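Local atomic coordinates of GDP-6-deoxy-D-mannose reductase (Pseudomonas aeruginosa, PDB entry 6X3B), a protein that probably reduces GDP-4-dehydro-6-deoxy-D-mannose with NADPH to make GDP-rhamnose, a sugar donor for the O-antigen of bacterial lipopolysaccharide. Residues Q23-T28 with A231-L236. Numbering follows the deposited sequence.
Sequences QRLFVT and AYLRLL
In Leu25, chi1 of 169° places CG opposite the backbone N and beside the carbonyl carbon, and the side chain reaches out from strand 23-28 toward helix 225-238, while Leu236 sets CG trans to its carbonyl carbon and beside its backbone N (chi1 -64°) and reaches back to meet it. The two leucines cross at about a right angle and touch methyl to methyl, Leu25 CD1 lying 3.9 Å from Leu236 CD1. The other branch of Leu25 takes a second, looser partner about one turn earlier in the helix: Leu25 CD2 is 4.2 Å from Leu233 CD2. The fork of Leu25 thus spans two residues on one flank of the helix, both methyls engaged. No hydrogen bond joins the segments, and the backbones stay well apart, with 9.7 Å between Leu25 CA and Leu236 CA. All three leucines are buried, and only methyl groups meet in this small contact (84 Å² buried, both sides summed). Trp49 of strand 49-51, the parallel neighbour of strand 23-28, packs against both Leu233 and Leu236, and Leu236 also rests on Thr119 and Leu121 of strand 119-123. Helix 225-238 therefore lies over one face of the mainly parallel central sheet, packing across strands 23-28, 49-51 and 119-123, as in the Rossmann-type alpha/beta nucleotide-binding fold of the NAD(P)-dependent epimerase/dehydratase family.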
# COMPACT_ATOMS: atom_id res chain seq x y z
N GLN A 23 22.54 -19.94 -10.64
CA GLN A 23 21.11 -19.88 -10.41
C GLN A 23 20.44 -19.13 -11.56
O GLN A 23 21.01 -18.18 -12.10
CB GLN A 23 20.78 -19.19 -9.09
CG GLN A 23 21.45 -19.89 -7.92
CD GLN A 23 20.62 -19.88 -6.68
OE1 GLN A 23 21.06 -19.37 -5.64
NE2 GLN A 23 19.43 -20.45 -6.75
N ARG A 24 19.23 -19.56 -11.90
CA ARG A 24 18.50 -19.01 -13.03
C ARG A 24 17.74 -17.77 -12.58
O ARG A 24 16.97 -17.81 -11.62
CB ARG A 24 17.54 -20.04 -13.60
CG ARG A 24 18.26 -21.17 -14.37
CD ARG A 24 17.29 -22.28 -14.76
NE ARG A 24 17.91 -23.29 -15.65
CZ ARG A 24 18.90 -24.10 -15.28
NH1 ARG A 24 19.40 -24.03 -14.06
NH2 ARG A 24 19.39 -24.98 -16.15
N LEU A 25 17.93 -16.67 -13.31
CA LEU A 25 17.37 -15.37 -12.96
C LEU A 25 16.49 -14.90 -14.10
O LEU A 25 16.94 -14.85 -15.25
CB LEU A 25 18.48 -14.36 -12.68
CG LEU A 25 18.04 -12.89 -12.56
CD1 LEU A 25 17.09 -12.73 -11.37
CD2 LEU A 25 19.25 -11.97 -12.42
N PHE A 26 15.24 -14.58 -13.80
CA PHE A 26 14.35 -13.94 -14.77
C PHE A 26 14.13 -12.50 -14.36
O PHE A 26 13.91 -12.22 -13.18
CB PHE A 26 13.01 -14.68 -14.88
CG PHE A 26 12.11 -14.14 -15.97
CD1 PHE A 26 12.19 -14.63 -17.28
CD2 PHE A 26 11.21 -13.12 -15.69
CE1 PHE A 26 11.37 -14.11 -18.29
CE2 PHE A 26 10.37 -12.60 -16.69
CZ PHE A 26 10.46 -13.08 -17.99
N VAL A 27 14.21 -11.58 -15.33
CA VAL A 27 14.09 -10.15 -15.09
C VAL A 27 12.97 -9.60 -15.98
O VAL A 27 13.02 -9.76 -17.20
CB VAL A 27 15.40 -9.40 -15.37
CG1 VAL A 27 15.21 -7.89 -15.09
CG2 VAL A 27 16.55 -9.97 -14.51
N THR A 28 11.97 -8.98 -15.37
CA THR A 28 11.01 -8.22 -16.17
C THR A 28 11.58 -6.85 -16.46
O THR A 28 12.46 -6.36 -15.77
CB THR A 28 9.67 -8.06 -15.45
OG1 THR A 28 9.83 -7.15 -14.36
CG2 THR A 28 9.16 -9.41 -14.93
N ALA A 231 23.57 -3.62 -5.98
CA ALA A 231 22.77 -3.78 -4.77
C ALA A 231 21.67 -4.82 -4.97
O ALA A 231 21.41 -5.61 -4.07
CB ALA A 231 22.17 -2.43 -4.35
N TYR A 232 21.00 -4.82 -6.14
CA TYR A 232 19.92 -5.80 -6.36
C TYR A 232 20.46 -7.22 -6.37
O TYR A 232 19.84 -8.14 -5.81
CB TYR A 232 19.18 -5.53 -7.68
CG TYR A 232 18.45 -4.21 -7.78
CD1 TYR A 232 18.25 -3.41 -6.65
CD2 TYR A 232 17.96 -3.77 -9.00
CE1 TYR A 232 17.60 -2.17 -6.75
CE2 TYR A 232 17.30 -2.55 -9.13
CZ TYR A 232 17.11 -1.75 -8.00
OH TYR A 232 16.46 -0.54 -8.10
N LEU A 233 21.60 -7.43 -7.03
CA LEU A 233 22.16 -8.78 -7.09
C LEU A 233 22.65 -9.24 -5.71
O LEU A 233 22.54 -10.43 -5.37
CB LEU A 233 23.31 -8.82 -8.10
CG LEU A 233 22.88 -8.57 -9.57
CD1 LEU A 233 24.11 -8.58 -10.48
CD2 LEU A 233 21.85 -9.61 -10.04
N ARG A 234 23.21 -8.33 -4.92
CA ARG A 234 23.63 -8.71 -3.56
C ARG A 234 22.43 -8.97 -2.66
O ARG A 234 22.50 -9.82 -1.75
CB ARG A 234 24.52 -7.63 -2.97
CG ARG A 234 25.82 -7.45 -3.75
CD ARG A 234 26.86 -6.73 -2.93
NE ARG A 234 27.48 -7.65 -2.00
CZ ARG A 234 28.54 -8.39 -2.28
NH1 ARG A 234 29.10 -8.32 -3.48
NH2 ARG A 234 29.03 -9.22 -1.36
N LEU A 235 21.31 -8.29 -2.91
CA LEU A 235 20.08 -8.61 -2.20
C LEU A 235 19.61 -10.02 -2.54
O LEU A 235 19.21 -10.78 -1.64
CB LEU A 235 19.01 -7.57 -2.52
CG LEU A 235 19.15 -6.27 -1.73
CD1 LEU A 235 18.15 -5.21 -2.24
CD2 LEU A 235 18.94 -6.55 -0.25
N LEU A 236 19.62 -10.38 -3.83
CA LEU A 236 19.28 -11.75 -4.21
C LEU A 236 20.17 -12.75 -3.48
O LEU A 236 19.70 -13.82 -3.07
CB LEU A 236 19.45 -11.96 -5.72
CG LEU A 236 18.54 -11.16 -6.66
CD1 LEU A 236 18.83 -11.58 -8.10
CD2 LEU A 236 17.07 -11.43 -6.33